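Local atomic coordinates of ketosynthase (Streptomyces sp. MSC090213JE08, PDB entry 6KXD), a protein that probably catalyses the decarboxylative condensation of an acyl chain with malonyl-[ACP], adding two carbons per step in a highly reducing type II polyketide synthase. Residues R9-F15 with A251-V257; R44-F50 with V200-A206; C264-T270 with F395-N399. All blocks are in the same frame, centred on the assembly; numbering follows the deposited sequence.

Contact 1: R9-F15 with A251-V257; sequences RVVLTGF and ARIHAEV
Leu12 is faced by two residues at once, His254 and Ala255, which makes this a classic beta bulge in the thiolase fold. It lies where strand 10-19 meets strand 255-264, an antiparallel neighbour at the start of the C-terminal half of the enzyme. Both residues bond to the Leu12 backbone: Leu12 N gives a nearly straight bond to Ala255 O (2.8 Å), while His254 N gives its proton to Leu12 O (2.7 Å).

The extra residue turns its side chain back over the first strand. With CG beside its own backbone N (chi1 -71°), the His254 imidazole lies flat on the ring of Phe15 in an offset stack, centroids 4.2 Å apart and planes only 10° from parallel. CD of Arg252 sits over the other face of the imidazole, and Gly14 N meets its edge. NE2 of His254 is hydrogen-bonded to Asp92, whose carboxylate oxygen also takes Phe15 N, so the stack and the backbone beneath it share one acceptor. A leucine here in place of His254 would probably leave Asp92 without its ring-nitrogen partner and strip the flat partner from Phe15.

Apolar packing follows on both sides of the sheet. Val11 CB rests against Ile253 CG2 at 3.6 Å, and Leu12 CG meets Val257 CG2 at 3.8 Å on the face that Ala255 also lines. Helix 243-247 closes over Val11 and Ile253 through Ala246.

At the far end Arg9 folds over Glu256. The carboxylate stands above the guanidinium face, its plane 67° from that of the guanidinium, so this salt bridge works by charge alone: Arg9 NH1 is 2.8 Å from Glu256 OE1, yet no N-H points at that oxygen.

Contact 2: R44-F50 with V200-A206; sequences RFDTEGF and VCRKAFA
Phe45 and Phe205 are swung together by their first torsions. In Phe45, CG stands between the backbone N and the carbonyl carbon (chi1 64°), which drops the ring onto the start of helix 202-210; in Phe205, CG lies opposite the backbone N (chi1 -162°), so that ring rises from the helix to meet the loop. The edge of Phe45 is turned toward the face of Phe205 in an offset edge-to-face pair, with centroids 5.7 Å apart and planes at 62°.

The rest of the Phe45 ring is well used. Arg202 CB makes a CH-pi contact over its face, 3.9 Å from the centroid, and Val200 CG1 touches CE2 of Phe45 at the ring edge (3.7 Å). Phe50, the last residue of a type II beta turn that begins at Thr47, enters from the other end of the loop. Phe205 CD2 lies over its face, 3.6 Å from Phe50 CD1, and Ala206 CB comes to its edge, 3.6 Å from Phe50 CE1.

Arg202 runs extended past these rings, with Phe50 CE2 over one face of its guanidinium, and reaches the neighbouring subunit, where NE bonds to Ser135 and the cation lies against Tyr136. At the opposite end, a water joins Arg44 NH1 (3.0 Å) to Val200 O (2.8 Å), while Glu233 holds both Arg44 NH1 and Val200 N.

Cys201 caps the helix through SG, which accepts from Ala204 N. The arrangement as a whole is an aromatic cluster, Phe45, Phe50 and Phe205, that packs a loop on a capped helix start beside the subunit interface.

Contact 3: C264-T270 with F395-N399; sequences CDAAHPT and FAGNN
Asp265 lies along Gly397 from its root to its tip. CB is 3.9 Å from Gly397 CA. CG stands beside the residue's own backbone N (chi1 -54°), which carries the carboxylate across the glycine and puts Asp265 CG 3.5 Å from Gly397 CA. OD2 then comes to 3.2 Å from Gly397 CA and accepts from a water, while OD1 reaches on to ND2 of Asn399 and accepts a hydrogen bond of 2.6 Å. That donor comes from above the carboxylate plane, 38° out of it, although OD1 lies practically in the plane of the amide. The same water that serves Asp265 OD2 also gives a proton to Asn399 OD1, closing a ring between acid and amide. Ser263 OG pairs with Asn399 ND2 and Ser393 OG with Asn399 OD1.

Gly397 has a steric reason to be glycine: a CB there would collide with CB of Asp265, and the residue's positive phi favours glycine as well. Its carbonyl takes Asp265 N on a lone pair in the carbonyl plane (2.9 Å), next to the Cys264-Asn398 pair, a non-hydrogen-bonded antiparallel bridge. Further along, Ala396 N bonds almost straight to Pro269 O at 2.7 Å, and Thr270 CG2 sits over the middle of the Phe395 ring, 3.8 Å from its centroid, a CH-pi contact.

Sequence and position suggest that Phe395-Gly397 and residues 264-270 correspond to the two gating loops of FabF-type ketosynthases. Asn398 turns instead to Asn171 of the neighbouring subunit. The chemistry is polar: the buried Asp265 carboxylate is answered by an amide and a water rather than by a counter-charge in these segments, and backbone bonds on Gly397 O and Ala396 N fix how the two segments lie together.

Overall arrangement
Contacts 1 and 3 reach the same large sheet, since strands 255-264 and 398-405 are neighbours in it, yet their centres lie about 31 Å apart: contact 1 sits at the start of strand 255-264, contact 3 where that strand ends. Contact 2 belongs to a loop and a helix start, on the opposite side of the chain's centre from contact 1. All three are largely buried, with exposed residues only at their margins. Contact 1 mixes backbone pairing with a ring stack and a salt bridge, contact 2 is mainly aromatic, and contact 3 is mainly polar. Contacts 2 and 3 also touch the neighbouring subunit, whereas contact 1 stays within its own chain.

Contact 1: R9-F15 with A251-V257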
loop_
_atom_site.group_PDB
_atom_site.type_symbol
_atom_site.label_atom_id
_atom_site.label_comp_id
_atom_site.label_asym_id
_atom_site.label_seq_id
_atom_site.Cartn_x
_atom_site.Cartn_y
_atom_site.Cartn_z
ATOM N N ARG A 9 -1.045 -18.606 -16.478
ATOM C CA ARG A 9 -0.990 -19.285 -15.197
ATOM C C ARG A 9 0.257 -18.794 -14.461
ATOM O O ARG A 9 1.255 -18.492 -15.072
ATOM C CB ARG A 9 -0.959 -20.804 -15.384
ATOM C CG ARG A 9 -2.322 -21.441 -15.627
ATOM C CD ARG A 9 -2.213 -22.908 -16.007
ATOM N NE ARG A 9 -1.200 -23.644 -15.259
ATOM C CZ ARG A 9 -1.430 -24.683 -14.457
ATOM N NH1 ARG A 9 -2.648 -24.932 -14.014
ATOM N NH2 ARG A 9 -0.433 -25.464 -14.082
ATOM N N VAL A 10 0.135 -18.661 -13.141
ATOM C CA VAL A 10 1.158 -18.047 -12.295
ATOM C C VAL A 10 1.449 -18.973 -11.117
ATOM O O VAL A 10 0.513 -19.409 -10.429
ATOM C CB VAL A 10 0.668 -16.680 -11.782
ATOM C CG1 VAL A 10 1.686 -16.020 -10.855
ATOM C CG2 VAL A 10 0.258 -15.782 -12.938
ATOM N N VAL A 11 2.733 -19.166 -10.822
ATOM C CA VAL A 11 3.189 -20.151 -9.882
ATOM C C VAL A 11 4.170 -19.527 -8.892
ATOM O O VAL A 11 4.826 -18.540 -9.183
ATOM C CB VAL A 11 3.803 -21.356 -10.625
ATOM C CG1 VAL A 11 2.711 -22.182 -11.305
ATOM C CG2 VAL A 11 4.867 -20.935 -11.634
ATOM N N LEU A 12 4.213 -20.135 -7.705
ATOM C CA LEU A 12 5.079 -19.753 -6.637
ATOM C C LEU A 12 6.345 -20.584 -6.729
ATOM O O LEU A 12 6.314 -21.765 -6.368
ATOM C CB LEU A 12 4.392 -19.991 -5.289
ATOM C CG LEU A 12 3.168 -19.107 -5.028
ATOM C CD1 LEU A 12 2.415 -19.513 -3.772
ATOM C CD2 LEU A 12 3.582 -17.644 -4.931
ATOM N N THR A 13 7.441 -19.937 -7.123
ATOM C CA THR A 13 8.723 -20.597 -7.280
ATOM C C THR A 13 9.685 -20.313 -6.128
ATOM O O THR A 13 10.723 -20.964 -6.040
ATOM C CB THR A 13 9.351 -20.199 -8.613
ATOM O OG1 THR A 13 9.402 -18.775 -8.653
ATOM C CG2 THR A 13 8.546 -20.717 -9.782
ATOM N N GLY A 14 9.387 -19.344 -5.253
ATOM C CA GLY A 14 10.290 -19.064 -4.141
ATOM C C GLY A 14 9.550 -18.475 -2.957
ATOM O O GLY A 14 8.582 -17.744 -3.141
ATOM N N PHE A 15 9.985 -18.854 -1.757
ATOM C CA PHE A 15 9.480 -18.333 -0.511
ATOM C C PHE A 15 10.639 -17.842 0.330
ATOM O O PHE A 15 11.639 -18.547 0.506
ATOM C CB PHE A 15 8.763 -19.397 0.328
ATOM C CG PHE A 15 7.525 -20.004 -0.282
ATOM C CD1 PHE A 15 6.665 -19.250 -1.060
ATOM C CD2 PHE A 15 7.183 -21.325 -0.018
ATOM C CE1 PHE A 15 5.514 -19.808 -1.591
ATOM C CE2 PHE A 15 6.020 -21.875 -0.528
ATOM C CZ PHE A 15 5.187 -21.116 -1.318
ATOM N N ALA A 251 12.579 -24.239 -12.898
ATOM C CA ALA A 251 12.321 -23.813 -11.536
ATOM C C ALA A 251 11.465 -24.857 -10.811
ATOM O O ALA A 251 10.512 -25.397 -11.361
ATOM C CB ALA A 251 11.649 -22.458 -11.550
ATOM N N ARG A 252 11.807 -25.140 -9.557
ATOM C CA ARG A 252 10.917 -25.890 -8.679
ATOM C C ARG A 252 9.720 -24.975 -8.345
ATOM O O ARG A 252 9.909 -23.863 -7.893
ATOM C CB ARG A 252 11.707 -26.354 -7.449
ATOM C CG ARG A 252 10.886 -27.079 -6.395
ATOM C CD ARG A 252 10.294 -26.147 -5.345
ATOM N NE ARG A 252 11.278 -25.570 -4.437
ATOM C CZ ARG A 252 11.872 -24.386 -4.575
ATOM N NH1 ARG A 252 11.405 -23.462 -5.406
ATOM N NH2 ARG A 252 12.955 -24.133 -3.877
ATOM N N ILE A 253 8.501 -25.480 -8.552
ATOM C CA ILE A 253 7.260 -24.766 -8.323
ATOM C C ILE A 253 6.605 -25.286 -7.034
ATOM O O ILE A 253 6.208 -26.433 -6.972
ATOM C CB ILE A 253 6.354 -24.932 -9.558
ATOM C CG1 ILE A 253 6.950 -24.224 -10.782
ATOM C CG2 ILE A 253 4.935 -24.491 -9.255
ATOM C CD1 ILE A 253 6.230 -24.491 -12.080
ATOM N N HIS A 254 6.478 -24.416 -6.019
ATOM C CA HIS A 254 5.932 -24.773 -4.712
ATOM C C HIS A 254 4.422 -25.002 -4.829
ATOM O O HIS A 254 3.908 -25.992 -4.299
ATOM C CB HIS A 254 6.191 -23.688 -3.657
ATOM C CG HIS A 254 7.595 -23.530 -3.183
ATOM N ND1 HIS A 254 8.233 -24.483 -2.396
ATOM C CD2 HIS A 254 8.455 -22.490 -3.272
ATOM C CE1 HIS A 254 9.437 -24.055 -2.071
ATOM N NE2 HIS A 254 9.604 -22.832 -2.606
ATOM N N ALA A 255 3.725 -24.063 -5.493
ATOM C CA ALA A 255 2.280 -24.105 -5.678
ATOM C C ALA A 255 1.885 -23.134 -6.800
ATOM O O ALA A 255 2.719 -22.471 -7.398
ATOM C CB ALA A 255 1.583 -23.798 -4.369
ATOM N N GLU A 256 0.608 -23.155 -7.167
ATOM C CA GLU A 256 0.095 -22.299 -8.189
ATOM C C GLU A 256 -0.754 -21.225 -7.493
ATOM O O GLU A 256 -1.415 -21.503 -6.484
ATOM C CB GLU A 256 -0.705 -23.103 -9.213
ATOM C CG GLU A 256 -1.015 -22.308 -10.463
ATOM C CD GLU A 256 -1.843 -23.014 -11.520
ATOM O OE1 GLU A 256 -2.056 -24.230 -11.389
ATOM O OE2 GLU A 256 -2.272 -22.328 -12.473
ATOM N N VAL A 257 -0.700 -19.995 -8.013
ATOM C CA VAL A 257 -1.639 -18.944 -7.618
ATOM C C VAL A 257 -2.847 -19.011 -8.552
ATOM O O VAL A 257 -2.726 -18.760 -9.758
ATOM C CB VAL A 257 -1.001 -17.538 -7.673
ATOM C CG1 VAL A 257 -1.969 -16.536 -7.079
ATOM C CG2 VAL A 257 0.339 -17.461 -6.958
HETATM O O HOH W 1 -2.298 -19.615 -12.253
#

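Contact 2: R44-F50 with V200-A206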
loop_
_atom_site.group_PDB
_atom_site.type_symbol
_atom_site.label_atom_id
_atom_site.label_comp_id
_atom_site.label_asym_id
_atom_site.label_seq_id
_atom_site.Cartn_x
_atom_site.Cartn_y
_atom_site.Cartn_z
ATOM N N ARG A 44 12.187 -4.642 21.570
ATOM C CA ARG A 44 12.416 -3.596 20.564
ATOM C C ARG A 44 12.230 -2.206 21.175
ATOM O O ARG A 44 12.869 -1.237 20.748
ATOM C CB ARG A 44 11.505 -3.770 19.348
ATOM C CG ARG A 44 11.977 -2.948 18.152
ATOM C CD ARG A 44 13.261 -3.464 17.507
ATOM N NE ARG A 44 13.329 -4.928 17.488
ATOM C CZ ARG A 44 12.505 -5.707 16.805
ATOM N NH1 ARG A 44 11.621 -5.164 15.986
ATOM N NH2 ARG A 44 12.556 -7.016 16.954
ATOM N N PHE A 45 11.377 -2.112 22.198
ATOM C CA PHE A 45 11.118 -0.860 22.833
ATOM C C PHE A 45 10.737 -1.126 24.290
ATOM O O PHE A 45 10.457 -2.258 24.667
ATOM C CB PHE A 45 10.006 -0.100 22.097
ATOM C CG PHE A 45 8.682 -0.804 22.132
ATOM C CD1 PHE A 45 7.791 -0.554 23.163
ATOM C CD2 PHE A 45 8.344 -1.742 21.165
ATOM C CE1 PHE A 45 6.578 -1.225 23.222
ATOM C CE2 PHE A 45 7.137 -2.415 21.235
ATOM C CZ PHE A 45 6.265 -2.168 22.269
ATOM N N ASP A 46 10.699 -0.032 25.045
ATOM C CA ASP A 46 10.447 0.035 26.478
ATOM C C ASP A 46 8.960 -0.282 26.713
ATOM O O ASP A 46 8.095 0.443 26.228
ATOM C CB ASP A 46 10.888 1.434 26.929
ATOM C CG ASP A 46 10.789 1.752 28.412
ATOM O OD1 ASP A 46 10.477 0.841 29.195
ATOM O OD2 ASP A 46 11.037 2.933 28.766
ATOM N N THR A 47 8.668 -1.378 27.424
ATOM C CA THR A 47 7.291 -1.815 27.703
ATOM C C THR A 47 6.786 -1.301 29.066
ATOM O O THR A 47 5.623 -1.533 29.410
ATOM C CB THR A 47 7.154 -3.338 27.608
ATOM O OG1 THR A 47 7.941 -3.992 28.603
ATOM C CG2 THR A 47 7.552 -3.878 26.255
ATOM N N GLU A 48 7.635 -0.581 29.814
ATOM C CA GLU A 48 7.268 0.063 31.066
ATOM C C GLU A 48 5.920 0.765 30.894
ATOM O O GLU A 48 5.791 1.710 30.120
ATOM C CB GLU A 48 8.315 1.113 31.470
ATOM C CG GLU A 48 7.905 2.031 32.625
ATOM C CD GLU A 48 8.714 3.317 32.797
ATOM O OE1 GLU A 48 8.239 4.231 33.513
ATOM O OE2 GLU A 48 9.816 3.418 32.221
ATOM N N GLY A 49 4.929 0.340 31.678
ATOM C CA GLY A 49 3.737 1.143 31.849
ATOM C C GLY A 49 2.555 0.534 31.124
ATOM O O GLY A 49 1.442 0.952 31.337
ATOM N N PHE A 50 2.824 -0.439 30.248
ATOM C CA PHE A 50 1.794 -1.101 29.451
ATOM C C PHE A 50 1.117 -2.203 30.269
ATOM O O PHE A 50 0.101 -2.759 29.819
ATOM C CB PHE A 50 2.399 -1.722 28.182
ATOM C CG PHE A 50 2.675 -0.734 27.085
ATOM C CD1 PHE A 50 1.668 -0.380 26.208
ATOM C CD2 PHE A 50 3.929 -0.163 26.913
ATOM C CE1 PHE A 50 1.907 0.536 25.197
ATOM C CE2 PHE A 50 4.164 0.746 25.893
ATOM C CZ PHE A 50 3.141 1.120 25.058
ATOM N N VAL A 200 7.801 -4.928 14.942
ATOM C CA VAL A 200 7.194 -4.606 16.222
ATOM C C VAL A 200 7.539 -3.169 16.605
ATOM O O VAL A 200 8.664 -2.668 16.450
ATOM C CB VAL A 200 7.583 -5.645 17.293
ATOM C CG1 VAL A 200 7.395 -5.114 18.707
ATOM C CG2 VAL A 200 6.819 -6.935 17.075
ATOM N N CYS A 201 6.524 -2.449 17.073
ATOM C CA CYS A 201 6.732 -1.094 17.458
ATOM C C CYS A 201 5.767 -0.724 18.586
ATOM O O CYS A 201 4.752 -1.379 18.796
ATOM C CB CYS A 201 6.555 -0.109 16.310
ATOM S SG CYS A 201 4.921 -0.251 15.527
ATOM N N ARG A 202 6.114 0.365 19.246
ATOM C CA ARG A 202 5.322 0.890 20.328
ATOM C C ARG A 202 3.949 1.339 19.798
ATOM O O ARG A 202 2.934 1.086 20.441
ATOM C CB ARG A 202 6.106 2.011 20.984
ATOM C CG ARG A 202 5.345 2.782 22.039
ATOM C CD ARG A 202 6.216 3.955 22.438
ATOM N NE ARG A 202 5.653 4.645 23.580
ATOM C CZ ARG A 202 6.168 4.634 24.798
ATOM N NH1 ARG A 202 7.133 3.786 25.118
ATOM N NH2 ARG A 202 5.752 5.528 25.671
ATOM N N LYS A 203 3.917 1.949 18.607
ATOM C CA LYS A 203 2.650 2.425 18.040
ATOM C C LYS A 203 1.618 1.285 18.046
ATOM O O LYS A 203 0.488 1.458 18.542
ATOM C CB LYS A 203 2.852 3.020 16.641
ATOM C CG LYS A 203 1.558 3.379 15.898
ATOM C CD LYS A 203 1.718 3.274 14.383
ATOM C CE LYS A 203 0.433 3.444 13.596
ATOM N NZ LYS A 203 0.694 3.322 12.140
ATOM N N ALA A 204 1.971 0.124 17.467
ATOM C CA ALA A 204 1.033 -1.000 17.282
ATOM C C ALA A 204 0.641 -1.599 18.639
ATOM O O ALA A 204 -0.496 -1.973 18.861
ATOM C CB ALA A 204 1.608 -2.067 16.393
ATOM N N PHE A 205 1.632 -1.755 19.514
ATOM C CA PHE A 205 1.418 -2.306 20.853
ATOM C C PHE A 205 0.400 -1.450 21.601
ATOM O O PHE A 205 -0.605 -1.964 22.117
ATOM C CB PHE A 205 2.763 -2.343 21.576
ATOM C CG PHE A 205 2.758 -3.273 22.755
ATOM C CD1 PHE A 205 2.420 -4.603 22.602
ATOM C CD2 PHE A 205 3.056 -2.805 24.014
ATOM C CE1 PHE A 205 2.425 -5.467 23.685
ATOM C CE2 PHE A 205 3.045 -3.671 25.093
ATOM C CZ PHE A 205 2.753 -4.993 24.921
ATOM N N ALA A 206 0.667 -0.149 21.636
ATOM C CA ALA A 206 -0.176 0.827 22.318
ATOM C C ALA A 206 -1.557 0.925 21.672
ATOM O O ALA A 206 -2.571 1.022 22.376
ATOM C CB ALA A 206 0.490 2.159 22.338
HETATM O O HOH W 2 11.123 -2.398 15.060
#

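Contact 3: C264-T270 with F395-N399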
loop_
_atom_site.group_PDB
_atom_site.type_symbol
_atom_site.label_atom_id
_atom_site.label_comp_id
_atom_site.label_asym_id
_atom_site.label_seq_id
_atom_site.Cartn_x
_atom_site.Cartn_y
_atom_site.Cartn_z
ATOM N N CYS A 264 -14.398 -4.454 -0.227
ATOM C CA CYS A 264 -14.382 -3.475 0.710
ATOM C C CYS A 264 -15.713 -3.506 1.451
ATOM O O CYS A 264 -16.806 -3.536 0.842
ATOM C CB CYS A 264 -14.128 -2.108 0.091
ATOM S SG CYS A 264 -14.039 -0.839 1.356
ATOM N N ASP A 265 -15.637 -3.459 2.777
ATOM C CA ASP A 265 -16.887 -3.511 3.586
ATOM C C ASP A 265 -17.733 -2.242 3.412
ATOM O O ASP A 265 -18.970 -2.304 3.500
ATOM C CB ASP A 265 -16.635 -3.642 5.082
ATOM C CG ASP A 265 -15.740 -4.793 5.521
ATOM O OD1 ASP A 265 -15.682 -5.802 4.789
ATOM O OD2 ASP A 265 -15.180 -4.680 6.668
ATOM N N ALA A 266 -17.066 -1.095 3.265
ATOM C CA ALA A 266 -17.684 0.184 3.126
ATOM C C ALA A 266 -18.665 0.345 4.278
ATOM O O ALA A 266 -19.812 0.767 4.122
ATOM C CB ALA A 266 -18.371 0.308 1.772
ATOM N N ALA A 267 -18.209 -0.025 5.463
ATOM C CA ALA A 267 -19.076 0.014 6.649
ATOM C C ALA A 267 -18.365 0.728 7.808
ATOM O O ALA A 267 -18.686 1.866 8.181
ATOM C CB ALA A 267 -19.489 -1.401 6.962
ATOM N N HIS A 268 -17.317 0.078 8.352
ATOM C CA HIS A 268 -16.705 0.525 9.587
ATOM C C HIS A 268 -15.191 0.628 9.411
ATOM O O HIS A 268 -14.628 -0.108 8.626
ATOM C CB HIS A 268 -17.103 -0.393 10.759
ATOM C CG HIS A 268 -16.857 0.216 12.099
ATOM N ND1 HIS A 268 -15.643 0.086 12.763
ATOM C CD2 HIS A 268 -17.660 0.951 12.912
ATOM C CE1 HIS A 268 -15.706 0.739 13.913
ATOM N NE2 HIS A 268 -16.934 1.297 14.011
ATOM N N PRO A 269 -14.521 1.626 10.016
ATOM C CA PRO A 269 -13.080 1.769 9.834
ATOM C C PRO A 269 -12.215 0.705 10.526
ATOM O O PRO A 269 -11.083 0.562 10.175
ATOM C CB PRO A 269 -12.796 3.168 10.338
ATOM C CG PRO A 269 -13.877 3.436 11.360
ATOM C CD PRO A 269 -15.086 2.739 10.783
ATOM N N THR A 270 -12.751 -0.059 11.471
ATOM C CA THR A 270 -11.895 -0.993 12.263
ATOM C C THR A 270 -12.577 -2.351 12.452
ATOM O O THR A 270 -11.932 -3.374 12.441
ATOM C CB THR A 270 -11.455 -0.359 13.583
ATOM O OG1 THR A 270 -12.607 -0.163 14.398
ATOM C CG2 THR A 270 -10.707 0.945 13.404
ATOM N N PHE A 395 -8.265 -3.117 8.775
ATOM C CA PHE A 395 -8.909 -1.813 9.011
ATOM C C PHE A 395 -9.295 -1.217 7.654
ATOM O O PHE A 395 -8.851 -1.723 6.597
ATOM C CB PHE A 395 -8.004 -0.897 9.806
ATOM C CG PHE A 395 -7.918 -1.203 11.277
ATOM C CD1 PHE A 395 -8.450 -2.376 11.803
ATOM C CD2 PHE A 395 -7.307 -0.300 12.134
ATOM C CE1 PHE A 395 -8.393 -2.616 13.167
ATOM C CE2 PHE A 395 -7.220 -0.566 13.494
ATOM C CZ PHE A 395 -7.763 -1.717 14.000
ATOM N N ALA A 396 -10.194 -0.240 7.726
ATOM C CA ALA A 396 -10.829 0.399 6.516
ATOM C C ALA A 396 -11.634 -0.599 5.648
ATOM O O ALA A 396 -11.846 -0.389 4.436
ATOM C CB ALA A 396 -9.754 1.090 5.707
ATOM N N GLY A 397 -12.068 -1.707 6.235
ATOM C CA GLY A 397 -12.896 -2.696 5.574
ATOM C C GLY A 397 -12.233 -3.406 4.417
ATOM O O GLY A 397 -12.896 -3.869 3.494
ATOM N N ASN A 398 -10.903 -3.469 4.417
ATOM C CA ASN A 398 -10.187 -3.965 3.318
ATOM C C ASN A 398 -10.071 -5.473 3.485
ATOM O O ASN A 398 -9.474 -5.924 4.469
ATOM C CB ASN A 398 -8.785 -3.378 3.279
ATOM C CG ASN A 398 -8.712 -1.953 2.758
ATOM O OD1 ASN A 398 -7.615 -1.503 2.493
ATOM N ND2 ASN A 398 -9.826 -1.258 2.557
ATOM N N ASN A 399 -10.672 -6.220 2.577
ATOM C CA ASN A 399 -10.560 -7.647 2.598
ATOM C C ASN A 399 -9.871 -8.122 1.331
ATOM O O ASN A 399 -10.160 -7.636 0.221
ATOM C CB ASN A 399 -11.919 -8.339 2.694
ATOM C CG ASN A 399 -12.760 -7.819 3.827
ATOM O OD1 ASN A 399 -12.445 -8.023 5.003
ATOM N ND2 ASN A 399 -13.844 -7.126 3.476
HETATM O O HOH W 3 -13.866 -6.896 7.125
HETATM O O HOH W 4 -12.595 -2.318 9.015
#